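Local atomic coordinates of nigritoxine (Vibrio nigripulchritudo, PDB entry 5M41), a protein that acts as a bacterial toxin against crustaceans and insects. Residues 322-325 with 326-329; 745-748 with 749-752. All coordinates share one frame; numbering follows the deposited sequence.

Contact 1 of 2, residues 322-325 with 326-329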
ATOM      1  N   GLU A 322     -23.079  -2.651   0.061  1.00 80.74           N
ATOM      2  CA  GLU A 322     -22.255  -1.449  -0.027  1.00 81.37           C
ATOM      3  C   GLU A 322     -21.460  -1.468  -1.343  1.00 76.35           C
ATOM      4  O   GLU A 322     -21.140  -0.421  -1.910  1.00 77.24           O
ATOM      5  CB  GLU A 322     -21.309  -1.377   1.171  1.00 84.04           C
ATOM      6  CG  GLU A 322     -22.021  -1.167   2.505  1.00 94.90           C
ATOM      7  CD  GLU A 322     -21.064  -1.106   3.689  1.00 97.08           C
ATOM      8  OE1 GLU A 322     -20.201  -2.008   3.815  1.00 94.12           O
ATOM      9  OE2 GLU A 322     -21.183  -0.157   4.499  1.00 99.72           O
ATOM     10  N   ILE A 323     -21.178  -2.677  -1.821  1.00 68.30           N
ATOM     11  CA  ILE A 323     -20.341  -2.920  -2.986  1.00 66.66           C
ATOM     12  C   ILE A 323     -21.044  -3.945  -3.876  1.00 62.37           C
ATOM     13  O   ILE A 323     -21.599  -4.912  -3.366  1.00 65.56           O
ATOM     14  CB  ILE A 323     -18.945  -3.451  -2.521  1.00 63.25           C
ATOM     15  CG1 ILE A 323     -18.179  -2.383  -1.731  1.00 63.99           C
ATOM     16  CG2 ILE A 323     -18.107  -3.954  -3.678  1.00 65.33           C
ATOM     17  CD1 ILE A 323     -17.893  -1.101  -2.489  1.00 63.19           C
ATOM     18  N   ASP A 324     -21.045  -3.711  -5.190  1.00 62.48           N
ATOM     19  CA  ASP A 324     -21.544  -4.684  -6.189  1.00 61.92           C
ATOM     20  C   ASP A 324     -20.427  -5.583  -6.735  1.00 57.89           C
ATOM     21  O   ASP A 324     -19.289  -5.136  -6.843  1.00 53.84           O
ATOM     22  CB  ASP A 324     -22.215  -3.951  -7.343  1.00 67.48           C
ATOM     23  CG  ASP A 324     -23.534  -3.308  -6.934  1.00 74.59           C
ATOM     24  OD1 ASP A 324     -24.041  -3.608  -5.826  1.00 75.15           O
ATOM     25  OD2 ASP A 324     -24.067  -2.506  -7.729  1.00 80.47           O
ATOM     26  N   PRO A 325     -20.746  -6.856  -7.067  1.00 57.42           N
ATOM     27  CA  PRO A 325     -19.738  -7.803  -7.543  1.00 54.44           C
ATOM     28  C   PRO A 325     -18.773  -7.240  -8.581  1.00 51.13           C
ATOM     29  O   PRO A 325     -17.580  -7.533  -8.507  1.00 48.89           O
ATOM     30  CB  PRO A 325     -20.576  -8.918  -8.151  1.00 57.11           C
ATOM     31  CG  PRO A 325     -21.811  -8.943  -7.295  1.00 61.64           C
ATOM     32  CD  PRO A 325     -22.036  -7.532  -6.811  1.00 60.83           C
ATOM     33  N   LEU A 326     -19.273  -6.430  -9.514  1.00 49.44           N
ATOM     34  CA  LEU A 326     -18.443  -5.923 -10.614  1.00 47.46           C
ATOM     35  C   LEU A 326     -17.771  -4.563 -10.382  1.00 45.54           C
ATOM     36  O   LEU A 326     -16.979  -4.127 -11.209  1.00 43.95           O
ATOM     37  CB  LEU A 326     -19.239  -5.909 -11.930  1.00 48.37           C
ATOM     38  CG  LEU A 326     -19.769  -7.256 -12.439  1.00 50.52           C
ATOM     39  CD1 LEU A 326     -20.690  -7.068 -13.645  1.00 52.08           C
ATOM     40  CD2 LEU A 326     -18.632  -8.204 -12.791  1.00 46.91           C
ATOM     41  N   ASP A 327     -18.095  -3.904  -9.270  1.00 47.43           N
ATOM     42  CA  ASP A 327     -17.448  -2.656  -8.864  1.00 46.73           C
ATOM     43  C   ASP A 327     -15.969  -2.874  -8.624  1.00 44.05           C
ATOM     44  O   ASP A 327     -15.586  -3.850  -7.949  1.00 42.73           O
ATOM     45  CB  ASP A 327     -18.028  -2.153  -7.529  1.00 49.62           C
ATOM     46  CG  ASP A 327     -19.398  -1.518  -7.667  1.00 54.59           C
ATOM     47  OD1 ASP A 327     -19.719  -1.048  -8.767  1.00 54.80           O
ATOM     48  OD2 ASP A 327     -20.134  -1.469  -6.649  1.00 56.27           O
ATOM     49  N   VAL A 328     -15.148  -1.945  -9.114  1.00 41.78           N
ATOM     50  CA  VAL A 328     -13.719  -1.984  -8.853  1.00 39.06           C
ATOM     51  C   VAL A 328     -13.447  -1.393  -7.476  1.00 39.68           C
ATOM     52  O   VAL A 328     -13.923  -0.310  -7.137  1.00 42.03           O
ATOM     53  CB  VAL A 328     -12.916  -1.248  -9.952  1.00 39.97           C
ATOM     54  CG1 VAL A 328     -11.449  -1.121  -9.553  1.00 37.75           C
ATOM     55  CG2 VAL A 328     -13.013  -2.009 -11.284  1.00 38.72           C
ATOM     56  N   ILE A 329     -12.706  -2.126  -6.662  1.00 38.62           N
ATOM     57  CA  ILE A 329     -12.414  -1.709  -5.318  1.00 38.75           C
ATOM     58  C   ILE A 329     -10.907  -1.792  -5.071  1.00 38.82           C
ATOM     59  O   ILE A 329     -10.192  -2.519  -5.767  1.00 36.41           O
ATOM     60  CB  ILE A 329     -13.207  -2.521  -4.258  1.00 41.57           C
ATOM     61  CG1 ILE A 329     -12.882  -4.005  -4.311  1.00 43.70           C
ATOM     62  CG2 ILE A 329     -14.723  -2.330  -4.422  1.00 43.44           C
ATOM     63  CD1 ILE A 329     -13.309  -4.749  -3.050  1.00 45.44           C
TER

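Contact 2 of 2, residues 745-748 with 749-752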
ATOM      1  N   ALA A 745      20.591  29.832  11.093  1.00 46.35           N
ATOM      2  CA  ALA A 745      20.007  28.748  10.289  1.00 46.99           C
ATOM      3  C   ALA A 745      18.506  28.642  10.546  1.00 49.24           C
ATOM      4  O   ALA A 745      17.710  28.495   9.604  1.00 50.11           O
ATOM      5  CB  ALA A 745      20.701  27.425  10.576  1.00 47.08           C
ATOM      6  N   ALA A 746      18.120  28.733  11.819  1.00 46.65           N
ATOM      7  CA  ALA A 746      16.708  28.778  12.178  1.00 49.29           C
ATOM      8  C   ALA A 746      16.007  29.988  11.544  1.00 50.41           C
ATOM      9  O   ALA A 746      14.931  29.858  10.952  1.00 50.39           O
ATOM     10  CB  ALA A 746      16.539  28.770  13.701  1.00 45.60           C
ATOM     11  N   GLN A 747      16.616  31.157  11.686  1.00 53.92           N
ATOM     12  CA  GLN A 747      16.118  32.376  11.036  1.00 58.77           C
ATOM     13  C   GLN A 747      15.894  32.216   9.526  1.00 56.61           C
ATOM     14  O   GLN A 747      14.834  32.577   9.024  1.00 55.93           O
ATOM     15  CB  GLN A 747      17.025  33.587  11.318  1.00 62.77           C
ATOM     16  CG  GLN A 747      16.347  34.929  11.032  1.00 71.67           C
ATOM     17  CD  GLN A 747      15.014  35.079  11.771  1.00 77.29           C
ATOM     18  OE1 GLN A 747      14.949  34.914  12.993  1.00 81.73           O
ATOM     19  NE2 GLN A 747      13.940  35.373  11.027  1.00 79.93           N
ATOM     20  N   LYS A 748      16.884  31.671   8.820  1.00 55.85           N
ATOM     21  CA  LYS A 748      16.754  31.357   7.395  1.00 57.70           C
ATOM     22  C   LYS A 748      15.569  30.459   7.108  1.00 58.04           C
ATOM     23  O   LYS A 748      14.926  30.614   6.070  1.00 57.28           O
ATOM     24  CB  LYS A 748      18.012  30.680   6.851  1.00 59.22           C
ATOM     25  CG  LYS A 748      19.092  31.640   6.385  1.00 61.54           C
ATOM     26  CD  LYS A 748      20.381  30.897   6.092  1.00 62.49           C
ATOM     27  CE  LYS A 748      21.503  31.882   5.804  1.00 69.05           C
ATOM     28  NZ  LYS A 748      22.773  31.188   5.468  1.00 69.27           N
ATOM     29  N   LEU A 749      15.277  29.516   8.012  1.00 54.24           N
ATOM     30  CA  LEU A 749      14.149  28.616   7.787  1.00 56.06           C
ATOM     31  C   LEU A 749      12.780  29.287   7.926  1.00 60.74           C
ATOM     32  O   LEU A 749      11.855  28.915   7.224  1.00 64.56           O
ATOM     33  CB  LEU A 749      14.237  27.388   8.689  1.00 52.80           C
ATOM     34  CG  LEU A 749      15.313  26.419   8.228  1.00 50.48           C
ATOM     35  CD1 LEU A 749      15.609  25.433   9.339  1.00 48.96           C
ATOM     36  CD2 LEU A 749      14.894  25.735   6.941  1.00 50.26           C
ATOM     37  N   ARG A 750      12.658  30.256   8.835  1.00 65.22           N
ATOM     38  CA  ARG A 750      11.413  31.023   9.007  1.00 69.85           C
ATOM     39  C   ARG A 750      11.187  32.036   7.865  1.00 75.80           C
ATOM     40  O   ARG A 750      10.047  32.321   7.507  1.00 78.74           O
ATOM     41  CB  ARG A 750      11.381  31.726  10.376  1.00 68.82           C
ATOM     42  CG  ARG A 750      11.286  30.777  11.569  1.00 69.98           C
ATOM     43  CD  ARG A 750      11.133  31.513  12.893  1.00 70.94           C
ATOM     44  NE  ARG A 750      12.374  32.168  13.313  1.00 72.07           N
ATOM     45  CZ  ARG A 750      13.241  31.669  14.200  1.00 73.54           C
ATOM     46  NH1 ARG A 750      13.023  30.489  14.788  1.00 71.24           N
ATOM     47  NH2 ARG A 750      14.341  32.356  14.501  1.00 69.91           N
ATOM     48  N   ASN A 751      12.273  32.562   7.299  1.00 79.02           N
ATOM     49  CA  ASN A 751      12.206  33.507   6.171  1.00 87.09           C
ATOM     50  C   ASN A 751      11.586  32.918   4.897  1.00 91.53           C
ATOM     51  O   ASN A 751      10.834  33.605   4.197  1.00 94.99           O
ATOM     52  CB  ASN A 751      13.597  34.072   5.838  1.00 86.00           C
ATOM     53  CG  ASN A 751      14.115  35.048   6.885  1.00 85.79           C
ATOM     54  OD1 ASN A 751      13.401  35.438   7.814  1.00 82.51           O
ATOM     55  ND2 ASN A 751      15.379  35.454   6.731  1.00 85.29           N
ATOM     56  N   GLY A 752      11.914  31.656   4.607  1.00 90.10           N
ATOM     57  CA  GLY A 752      11.400  30.949   3.430  1.00 92.63           C
ATOM     58  C   GLY A 752       9.914  30.624   3.484  1.00 94.05           C
ATOM     59  O   GLY A 752       9.383  30.252   4.533  1.00 93.73           O
TER

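Contact 1 of 2, residues 322-325 with 326-329
Asp324 and Asp327 hold the two ends of a tight reversal together by a pair of hydrogen bonds running in opposite senses. One is pure backbone: Asp327 N gives its hydrogen to Asp324 O at 3.0 Å. The other uses a side chain, for the carboxylate of Asp327 reaches across the open end of the turn and its OD2 accepts from Asp324 N at 2.8 Å. That bond is fairly straight, 161° at the hydrogen, although the donor approaches from above the carboxylate plane. The first torsion of Asp327 explains the reach: with CG anti to its carbonyl carbon (chi1 -76°), the acid is set beside its own backbone N, on the side facing Asp324.

The residues form a type I beta turn from Asp324 to Asp327, closed by the backbone bond and reinforced across its mouth by the carboxylate, with Pro325 and Leu326 at its corners; the restricted phi of the proline suits the first of them. The turn leads the chain from helix 302-319 into strand 328-336, which belongs to an antiparallel sheet and pairs with strand 340-348. Outside it, the hydroxyl of Ser373 hydrogen-bonds to Asp324 O, giving that carbonyl a second partner.

Charge enters through the two acids. Their carboxylate planes lie only 14° from parallel, and OD2 of Asp324 stays 4.2 Å from OD2 of Asp327, a proximity of like charges that the amide hydrogen of Asp324 would partly offset.

Apolar packing occupies the buried flank. Ile323 CG2 meets Ile329 CG2 at 3.8 Å, and the same methyl of Ile329 also touches Ile323 CD1, at 3.9 Å, so both ends of the branched Ile323 side chain lie against a single group. Thr314 and Leu376, from helices 302-319 and 373-382, press on Ile329 as well.

Contact 2 of 2, residues 745-748 with 749-752
Gln747 reaches forward along its helix with both ends of its side-chain amide engaged, the oxygen by Arg750 and the nitrogen by Asn751. Arg750 NH2 donates to Gln747 OE1 at 3.0 Å, almost straight at 173°; the oxygen sits at the edge of the guanidinium, in its plane, whereas the donor stands above the carbonyl plane of the amide. On the other end, Gln747 NE2 gives a longer bond of 3.3 Å to Asn751 OD1, the acceptor lying near the plane of the Gln747 amide. The flat groups are well turned from one another, amide and guanidinium by 63°.

Bends in the chains bring these ends together. Gln747 starts with CG anti to its backbone N (chi1 -163°) and then folds at chi2, which swings the amide toward the next turn, while Arg750 bends at chi3. One face of its guanidinium is thereby laid over Ala746 O, 4.1 Å from the plane.

Beneath lies the backbone: Arg750 N bonds to Ala746 O at 3.1 Å and Asn751 N to Gln747 O, also at 3.1 Å. Farther out, Leu749 and Arg750 pack on Thr672 of helix 667-676, and Arg750 NH2 makes a long, weak ion pair with Asp669. Such i to i+3 and i to i+4 side-chain bonds, laid over i to i+4 backbone bonds, are typical of the surface of an alpha-helix, here the last turns of the C-terminal helix 739-751.

Traced from the N terminus, the chain meets contact 1 first, where residues 322-329 close a short loop between helix 302-319 and strand 328-336, beside helix 373-382. Contact 1 is complete long before contact 2 opens, so the two stand in series and neither nest nor cross. Contact 2, within 745-752, closes no loop between separate elements: it joins successive turns of helix 739-751, which rests on helix 667-676 at the end of the modelled chain. The centres of contact 1 and contact 2 lie about 50 Å apart, on opposite sides of the chain's centre. The nearest atoms of contact 1 and contact 2 are about 39 Å apart. One thus lies in a connection between elements, the other within a single helix.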